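Local coordinates for sulfite dehydrogenase (PDB 2XTS), which oxidises protein-bound sulfane sulfur as the molybdenum-bearing subunit of a molybdohaem enzyme, with haem c taking part in electron transfer, at residues Lys205-Leu213 / Met222-Leu230; Leu82-Met90 / Leu99-Leu107. One frame throughout, in Å; residues are numbered along the deposited sequence.

Contact 1 of 2, residues Lys205-Leu213 / Met222-Leu230; sequences KEHGYPARL and MWVKWVRRL. With MTE (phosphonic acidmono-(2-amino-5,6-dimercapto-4-oxo-3,7,8a,9,10,10a-hexahydro-4H-8-oxa-1,3,9,10-tetraaza-anthracen-7-ylmethyl)ester), chain E.
L213 N donates to V224 O at 2.8 Å and V227 N to A211 O at 3.1 Å, and these two backbone bonds bring together the molybdopterin-binding segments of the sulfite oxidase-type domain. The CA atoms approach most closely at G208 and K225, 4.2 Å apart, and W223 sits at the centre of an inverse gamma turn. Both segments present polar atoms to the cofactor. R212 reaches its phosphate end with K225 CG over one face of the guanidinium and W223 CE3 over the opposite one, both toward the rim. Its NH1 donates to MTE O3P at 2.7 Å, while NH2 serves both W223 O and MTE O4', the latter bond almost straight (175°). The carbonyl of W223 in turn accepts from MTE N8, so R212 and the pterin share one backbone oxygen. K225 lies alongside R212, pointing the same way; a bend at chi3 (-68°) carries NZ to MTE O2P at 2.7 Å, and the same nitrogen donates to E206 O and to the carbonyl of R74. The two cationic groups thus take different phosphate oxygens, and their charges are probably offset by that anion. The backbone of K225 reads the pterin edge, N donating to MTE N1 and O accepting from MTE N2. L213 meets V227 at about a right angle, its CG 3.9 Å from V227 CG2. W226 lies against the turn at G208, whose CA sits over the five-membered ring, 3.5 Å from its centroid and 20° off the normal. The indole is held at its edge by one bent bond, NE1 to K205 O at 3.0 Å, and that carbonyl also accepts from G208 N.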
# COMPACT_ATOMS: atom_id res chain seq x y z
N LYS A 205 -13.64 -3.55 3.64
CA LYS A 205 -14.89 -4.27 3.76
C LYS A 205 -15.00 -5.37 2.72
O LYS A 205 -15.28 -6.54 3.04
CB LYS A 205 -16.06 -3.31 3.60
CG LYS A 205 -17.43 -3.96 3.68
CD LYS A 205 -18.53 -2.92 3.55
CE LYS A 205 -19.90 -3.51 3.41
NZ LYS A 205 -20.88 -2.40 3.28
N GLU A 206 -14.72 -5.00 1.48
CA GLU A 206 -14.88 -5.86 0.34
C GLU A 206 -13.82 -6.95 0.23
O GLU A 206 -13.98 -7.88 -0.55
CB GLU A 206 -14.91 -5.02 -0.95
CG GLU A 206 -13.65 -4.23 -1.30
CD GLU A 206 -13.55 -2.85 -0.68
OE1 GLU A 206 -14.16 -2.56 0.38
OE2 GLU A 206 -12.82 -2.04 -1.28
N HIS A 207 -12.77 -6.82 1.03
CA HIS A 207 -11.68 -7.79 1.10
C HIS A 207 -11.73 -8.65 2.36
O HIS A 207 -10.79 -9.36 2.68
CB HIS A 207 -10.32 -7.10 0.98
CG HIS A 207 -10.15 -6.32 -0.29
ND1 HIS A 207 -9.47 -5.12 -0.34
CD2 HIS A 207 -10.55 -6.59 -1.55
CE1 HIS A 207 -9.49 -4.67 -1.59
NE2 HIS A 207 -10.12 -5.56 -2.34
N GLY A 208 -12.84 -8.61 3.08
CA GLY A 208 -13.08 -9.54 4.17
C GLY A 208 -13.05 -9.00 5.59
O GLY A 208 -13.01 -9.79 6.52
N TYR A 209 -13.09 -7.69 5.76
CA TYR A 209 -13.02 -7.10 7.11
C TYR A 209 -13.96 -7.79 8.06
O TYR A 209 -15.12 -7.94 7.75
CB TYR A 209 -13.41 -5.64 7.06
CG TYR A 209 -13.39 -4.90 8.39
CD1 TYR A 209 -14.50 -4.85 9.21
CD2 TYR A 209 -12.25 -4.21 8.80
CE1 TYR A 209 -14.48 -4.13 10.40
CE2 TYR A 209 -12.23 -3.48 9.96
CZ TYR A 209 -13.34 -3.45 10.75
OH TYR A 209 -13.35 -2.70 11.89
N PRO A 210 -13.49 -8.16 9.25
CA PRO A 210 -12.19 -7.89 9.84
C PRO A 210 -11.15 -9.01 9.75
O PRO A 210 -10.06 -8.85 10.27
CB PRO A 210 -12.55 -7.60 11.30
CG PRO A 210 -13.65 -8.58 11.55
CD PRO A 210 -14.45 -8.64 10.27
N ALA A 211 -11.46 -10.12 9.08
CA ALA A 211 -10.53 -11.23 9.01
C ALA A 211 -10.78 -12.10 7.79
O ALA A 211 -11.93 -12.46 7.49
CB ALA A 211 -10.64 -12.08 10.31
N ARG A 212 -9.71 -12.46 7.08
CA ARG A 212 -9.76 -13.35 5.93
C ARG A 212 -8.65 -14.39 6.02
O ARG A 212 -7.65 -14.16 6.70
CB ARG A 212 -9.64 -12.60 4.60
CG ARG A 212 -8.21 -12.20 4.24
CD ARG A 212 -8.11 -11.53 2.89
NE ARG A 212 -8.63 -12.39 1.84
CZ ARG A 212 -9.02 -11.95 0.64
NH1 ARG A 212 -8.75 -10.71 0.26
NH2 ARG A 212 -9.60 -12.78 -0.21
N LEU A 213 -8.80 -15.48 5.28
CA LEU A 213 -7.66 -16.34 5.03
C LEU A 213 -6.78 -15.82 3.91
O LEU A 213 -7.27 -15.33 2.90
CB LEU A 213 -8.11 -17.75 4.68
CG LEU A 213 -8.93 -18.48 5.75
CD1 LEU A 213 -9.22 -19.93 5.34
CD2 LEU A 213 -8.24 -18.43 7.11
N MET A 222 -9.96 -19.82 -2.38
CA MET A 222 -9.68 -20.41 -1.09
C MET A 222 -9.37 -19.36 -0.03
O MET A 222 -9.30 -19.69 1.14
CB MET A 222 -8.59 -21.44 -1.25
CG MET A 222 -8.98 -22.53 -2.23
SD MET A 222 -7.66 -23.76 -2.41
CE MET A 222 -8.02 -24.86 -1.05
N TRP A 223 -9.20 -18.10 -0.45
CA TRP A 223 -8.89 -17.01 0.48
C TRP A 223 -10.20 -16.54 1.10
O TRP A 223 -10.70 -15.44 0.81
CB TRP A 223 -8.16 -15.88 -0.25
CG TRP A 223 -6.79 -16.21 -0.78
CD1 TRP A 223 -6.42 -17.29 -1.53
CD2 TRP A 223 -5.68 -15.34 -0.73
NE1 TRP A 223 -5.10 -17.18 -1.87
CE2 TRP A 223 -4.62 -15.99 -1.38
CE3 TRP A 223 -5.45 -14.12 -0.10
CZ2 TRP A 223 -3.36 -15.43 -1.48
CZ3 TRP A 223 -4.21 -13.55 -0.20
CH2 TRP A 223 -3.17 -14.20 -0.89
N VAL A 224 -10.80 -17.39 1.93
CA VAL A 224 -12.13 -17.17 2.47
C VAL A 224 -12.16 -15.83 3.24
O VAL A 224 -11.37 -15.61 4.16
CB VAL A 224 -12.57 -18.35 3.36
CG1 VAL A 224 -13.95 -18.07 3.97
CG2 VAL A 224 -12.59 -19.65 2.58
N LYS A 225 -13.09 -14.97 2.86
CA LYS A 225 -13.28 -13.67 3.49
C LYS A 225 -14.34 -13.72 4.59
O LYS A 225 -15.23 -14.57 4.59
CB LYS A 225 -13.69 -12.66 2.41
CG LYS A 225 -12.60 -12.32 1.45
CD LYS A 225 -12.98 -11.26 0.42
CE LYS A 225 -14.02 -11.70 -0.58
NZ LYS A 225 -14.37 -10.57 -1.46
N TRP A 226 -14.23 -12.79 5.53
CA TRP A 226 -15.16 -12.71 6.66
C TRP A 226 -15.23 -14.06 7.35
O TRP A 226 -16.30 -14.56 7.67
CB TRP A 226 -16.57 -12.22 6.21
CG TRP A 226 -16.55 -11.07 5.24
CD1 TRP A 226 -16.28 -9.78 5.54
CD2 TRP A 226 -16.83 -11.10 3.84
NE1 TRP A 226 -16.36 -9.00 4.42
CE2 TRP A 226 -16.68 -9.79 3.36
CE3 TRP A 226 -17.22 -12.10 2.95
CZ2 TRP A 226 -16.85 -9.47 2.02
CZ3 TRP A 226 -17.41 -11.77 1.62
CH2 TRP A 226 -17.20 -10.47 1.16
N VAL A 227 -14.07 -14.68 7.57
CA VAL A 227 -14.03 -16.09 7.97
C VAL A 227 -14.69 -16.29 9.33
O VAL A 227 -14.35 -15.60 10.28
CB VAL A 227 -12.60 -16.67 7.96
CG1 VAL A 227 -12.65 -18.19 7.78
CG2 VAL A 227 -11.80 -16.15 6.84
N ARG A 228 -15.63 -17.22 9.40
CA ARG A 228 -16.37 -17.46 10.64
C ARG A 228 -16.14 -18.80 11.30
O ARG A 228 -16.36 -18.95 12.50
CB ARG A 228 -17.88 -17.27 10.43
CG ARG A 228 -18.60 -18.48 9.90
CD ARG A 228 -20.08 -18.27 9.93
NE ARG A 228 -20.79 -19.51 9.62
CZ ARG A 228 -22.12 -19.62 9.56
NH1 ARG A 228 -22.90 -18.54 9.73
NH2 ARG A 228 -22.66 -20.80 9.34
N ARG A 229 -15.69 -19.79 10.53
CA ARG A 229 -15.56 -21.14 11.09
C ARG A 229 -14.50 -21.94 10.38
O ARG A 229 -14.37 -21.88 9.16
CB ARG A 229 -16.91 -21.89 11.04
CG ARG A 229 -16.93 -23.24 11.75
CD ARG A 229 -18.33 -23.81 11.80
NE ARG A 229 -18.74 -24.36 10.52
CZ ARG A 229 -18.37 -25.56 10.06
NH1 ARG A 229 -17.57 -26.35 10.76
NH2 ARG A 229 -18.81 -25.99 8.89
N LEU A 230 -13.70 -22.64 11.18
CA LEU A 230 -12.70 -23.62 10.77
C LEU A 230 -13.13 -24.97 11.34
O LEU A 230 -13.07 -25.18 12.55
CB LEU A 230 -11.30 -23.24 11.26
CG LEU A 230 -10.84 -21.81 11.01
CD1 LEU A 230 -9.46 -21.60 11.66
CD2 LEU A 230 -10.80 -21.49 9.51
N1 MTE E . -14.92 -15.45 0.69
C2 MTE E . -16.22 -15.40 0.94
N2 MTE E . -16.64 -15.52 2.22
N3 MTE E . -17.13 -15.20 -0.03
C4 MTE E . -16.78 -15.06 -1.34
O4 MTE E . -17.69 -14.87 -2.18
N5 MTE E . -14.89 -15.09 -2.99
C6 MTE E . -13.62 -15.76 -3.13
C7 MTE E . -12.57 -15.37 -2.10
N8 MTE E . -13.12 -15.45 -0.78
C9 MTE E . -15.38 -15.13 -1.69
C10 MTE E . -14.44 -15.35 -0.58
C1' MTE E . -13.02 -15.60 -4.52
S1' MTE E . -13.71 -16.52 -5.84
C2' MTE E . -11.93 -14.84 -4.75
S2' MTE E . -11.13 -14.79 -6.27
C3' MTE E . -11.35 -14.02 -3.61
O3' MTE E . -12.13 -14.05 -2.40
C4' MTE E . -11.27 -12.56 -4.01
O4' MTE E . -10.65 -11.80 -2.96
P MTE E . -10.87 -10.21 -3.02
O1P MTE E . -10.21 -9.88 -4.39
O2P MTE E . -12.32 -9.88 -3.06
O3P MTE E . -10.08 -9.67 -1.87

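Contact 2 of 2, residues Leu82-Met90 / Leu99-Leu107; sequences LSKQDYRLM and LVFTFEDLL
L89 and F101 form an antiparallel hydrogen-bonded pair: L89 N donates to F101 O at 3.0 Å and F101 N to L89 O at 2.8 Å. M90 and V100 follow as the non-hydrogen-bonded pair of this beta hairpin. Beyond the ladder a water takes over. It donates to K84 O and Y87 O and accepts from F103 N at 2.8 Å, satisfying an amide in the first turn of helix 103-106. That helix starts with a capping box, in which T102 OG1 accepts from D105 N and D105 OD2 accepts from T102 N, reached from above the carboxylate plane. R88, bent at chi2 (-68°), lays CD against V100 CG1 (4.0 Å) and turns NH1 back to Q85 O at 2.8 Å and Y87 O at 2.9 Å, both in its guanidinium plane, while NE pairs with D5 of the second subunit. A leucine here would probably leave the Q85 carbonyl without this donor, Y87 O with the water but not the guanidinium, and D5 of the second subunit without its ion-pair mate. K84 runs extended across F103, its CG over one ring face, and its NZ makes a salt bridge with E34 of the second subunit. Y87 CE2 meets L106 CD1 at 3.6 Å, and L106 CD2 touches L89 CD2. L89 and L106 pack on L156 of helix 153-160 and L194 of strand 193-198, whereas L99 and V100 pair with an antiparallel strand of a cytochrome chain, which carries the hairpin's sheet across the interface.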
# COMPACT_ATOMS: atom_id res chain seq x y z
N LEU A 82 -19.38 -6.39 8.59
CA LEU A 82 -19.20 -7.22 9.78
C LEU A 82 -18.29 -6.49 10.76
O LEU A 82 -17.08 -6.38 10.56
CB LEU A 82 -18.62 -8.59 9.40
CG LEU A 82 -18.41 -9.61 10.52
CD1 LEU A 82 -19.68 -9.80 11.32
CD2 LEU A 82 -17.92 -10.93 9.90
N SER A 83 -18.87 -5.94 11.82
CA SER A 83 -18.09 -5.21 12.83
C SER A 83 -17.20 -6.16 13.62
O SER A 83 -17.51 -7.34 13.75
CB SER A 83 -18.99 -4.44 13.80
OG SER A 83 -19.63 -5.35 14.66
N LYS A 84 -16.14 -5.61 14.21
CA LYS A 84 -15.29 -6.37 15.09
C LYS A 84 -16.05 -6.81 16.34
O LYS A 84 -15.72 -7.83 16.93
CB LYS A 84 -14.04 -5.55 15.42
CG LYS A 84 -13.06 -5.43 14.27
CD LYS A 84 -11.95 -4.43 14.55
CE LYS A 84 -10.93 -4.47 13.45
NZ LYS A 84 -9.89 -3.42 13.57
N GLN A 85 -17.06 -6.05 16.74
CA GLN A 85 -17.90 -6.41 17.88
C GLN A 85 -18.77 -7.64 17.60
O GLN A 85 -18.95 -8.51 18.45
CB GLN A 85 -18.83 -5.27 18.26
CG GLN A 85 -18.18 -4.14 19.04
CD GLN A 85 -17.48 -3.09 18.23
OE1 GLN A 85 -17.31 -3.23 17.00
NE2 GLN A 85 -17.11 -2.01 18.89
N ASP A 86 -19.31 -7.72 16.38
CA ASP A 86 -20.17 -8.83 16.00
C ASP A 86 -19.42 -10.09 15.53
O ASP A 86 -19.98 -11.18 15.50
CB ASP A 86 -21.10 -8.37 14.87
CG ASP A 86 -22.18 -7.41 15.34
OD1 ASP A 86 -22.39 -7.27 16.57
OD2 ASP A 86 -22.80 -6.79 14.45
N TYR A 87 -18.17 -9.91 15.14
CA TYR A 87 -17.36 -10.98 14.61
C TYR A 87 -17.18 -12.13 15.61
O TYR A 87 -16.93 -11.91 16.78
CB TYR A 87 -15.97 -10.45 14.22
CG TYR A 87 -15.06 -11.49 13.64
CD1 TYR A 87 -15.15 -11.82 12.30
CD2 TYR A 87 -14.14 -12.17 14.41
CE1 TYR A 87 -14.37 -12.79 11.74
CE2 TYR A 87 -13.35 -13.14 13.85
CZ TYR A 87 -13.47 -13.45 12.52
OH TYR A 87 -12.66 -14.45 12.02
N ARG A 88 -17.31 -13.36 15.12
CA ARG A 88 -16.97 -14.54 15.91
C ARG A 88 -16.26 -15.53 15.01
O ARG A 88 -16.65 -15.71 13.86
CB ARG A 88 -18.23 -15.20 16.47
CG ARG A 88 -19.07 -14.37 17.43
CD ARG A 88 -18.37 -14.12 18.76
NE ARG A 88 -19.29 -13.46 19.68
CZ ARG A 88 -19.53 -12.16 19.72
NH1 ARG A 88 -18.88 -11.32 18.91
NH2 ARG A 88 -20.40 -11.68 20.60
N LEU A 89 -15.23 -16.19 15.54
CA LEU A 89 -14.55 -17.29 14.85
C LEU A 89 -14.68 -18.56 15.67
O LEU A 89 -14.31 -18.59 16.83
CB LEU A 89 -13.06 -16.97 14.63
CG LEU A 89 -12.21 -18.07 13.98
CD1 LEU A 89 -12.68 -18.25 12.53
CD2 LEU A 89 -10.72 -17.77 14.01
N MET A 90 -15.17 -19.60 15.03
CA MET A 90 -15.40 -20.89 15.66
C MET A 90 -14.42 -21.89 15.10
O MET A 90 -14.15 -21.90 13.90
CB MET A 90 -16.84 -21.35 15.39
CG MET A 90 -17.16 -22.76 15.87
SD MET A 90 -18.87 -23.30 15.52
CE MET A 90 -19.73 -22.18 16.61
N LEU A 99 -13.82 -24.22 20.04
CA LEU A 99 -13.64 -22.87 20.59
C LEU A 99 -14.41 -21.80 19.83
O LEU A 99 -14.68 -21.95 18.64
CB LEU A 99 -12.16 -22.48 20.59
CG LEU A 99 -11.25 -23.33 21.48
CD1 LEU A 99 -9.79 -22.99 21.26
CD2 LEU A 99 -11.62 -23.27 22.97
N VAL A 100 -14.75 -20.74 20.54
CA VAL A 100 -15.24 -19.50 19.95
C VAL A 100 -14.27 -18.40 20.38
O VAL A 100 -13.93 -18.27 21.58
CB VAL A 100 -16.64 -19.12 20.43
CG1 VAL A 100 -17.03 -17.69 19.92
CG2 VAL A 100 -17.64 -20.17 19.96
N PHE A 101 -13.82 -17.62 19.40
CA PHE A 101 -12.96 -16.45 19.60
C PHE A 101 -13.69 -15.17 19.20
O PHE A 101 -14.45 -15.14 18.22
CB PHE A 101 -11.70 -16.51 18.72
CG PHE A 101 -10.82 -17.70 18.98
CD1 PHE A 101 -9.96 -17.71 20.05
CD2 PHE A 101 -10.85 -18.79 18.14
CE1 PHE A 101 -9.15 -18.80 20.31
CE2 PHE A 101 -10.03 -19.87 18.39
CZ PHE A 101 -9.18 -19.88 19.46
N THR A 102 -13.45 -14.12 19.97
CA THR A 102 -13.83 -12.78 19.59
C THR A 102 -12.67 -12.13 18.84
O THR A 102 -11.55 -12.63 18.85
CB THR A 102 -14.14 -11.93 20.81
OG1 THR A 102 -12.95 -11.84 21.59
CG2 THR A 102 -15.23 -12.57 21.65
N PHE A 103 -12.92 -10.99 18.20
CA PHE A 103 -11.82 -10.30 17.55
C PHE A 103 -10.76 -9.83 18.57
O PHE A 103 -9.56 -9.90 18.33
CB PHE A 103 -12.32 -9.14 16.68
CG PHE A 103 -11.26 -8.64 15.75
CD1 PHE A 103 -11.01 -9.32 14.56
CD2 PHE A 103 -10.47 -7.56 16.08
CE1 PHE A 103 -10.01 -8.91 13.73
CE2 PHE A 103 -9.45 -7.14 15.23
CZ PHE A 103 -9.23 -7.82 14.07
N GLU A 104 -11.21 -9.38 19.74
CA GLU A 104 -10.31 -8.99 20.81
C GLU A 104 -9.33 -10.13 21.14
O GLU A 104 -8.14 -9.88 21.33
CB GLU A 104 -11.13 -8.59 22.03
CG GLU A 104 -10.32 -8.28 23.24
CD GLU A 104 -11.19 -7.89 24.41
OE1 GLU A 104 -11.28 -6.67 24.70
OE2 GLU A 104 -11.75 -8.80 25.04
N ASP A 105 -9.84 -11.37 21.19
CA ASP A 105 -9.00 -12.53 21.45
C ASP A 105 -7.92 -12.68 20.36
O ASP A 105 -6.77 -12.99 20.63
CB ASP A 105 -9.79 -13.85 21.46
CG ASP A 105 -10.81 -13.97 22.58
OD1 ASP A 105 -10.59 -13.41 23.67
OD2 ASP A 105 -11.81 -14.70 22.35
N LEU A 106 -8.35 -12.54 19.11
CA LEU A 106 -7.46 -12.78 18.00
C LEU A 106 -6.28 -11.82 17.94
O LEU A 106 -5.20 -12.18 17.48
CB LEU A 106 -8.26 -12.75 16.70
CG LEU A 106 -9.24 -13.92 16.56
CD1 LEU A 106 -10.11 -13.72 15.35
CD2 LEU A 106 -8.59 -15.30 16.49
N LEU A 107 -6.48 -10.60 18.45
CA LEU A 107 -5.40 -9.60 18.51
C LEU A 107 -4.36 -9.92 19.58
O LEU A 107 -3.40 -9.19 19.75
CB LEU A 107 -5.96 -8.20 18.77
CG LEU A 107 -6.79 -7.58 17.64
CD1 LEU A 107 -7.42 -6.32 18.18
CD2 LEU A 107 -5.92 -7.26 16.41
O HOH W 1 -15.62 -10.08 18.26

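How the contacts relate
Contact 2 closes before contact 1 opens along the chain, and their centres lie 12 Å apart in the molybdopterin-binding domain. They share a mixed beta sheet, in which strand 89-93 runs parallel to strand 227-233 with hairpin strand 99-101 at its outer side. L230 N lies 2.9 Å from M90 O, a probable hydrogen bond between these strands, and Y87 OH is 2.7 Å from V227 O, probably bonded too. Contact 1 lines part of the cofactor pocket; contact 2 meets the cytochrome more broadly, though R228 of contact 1 reaches it too. Y209 and K84 converge on E34 of the second subunit. The strands and their flanking loops thus lie between cofactor pocket and subunit interfaces.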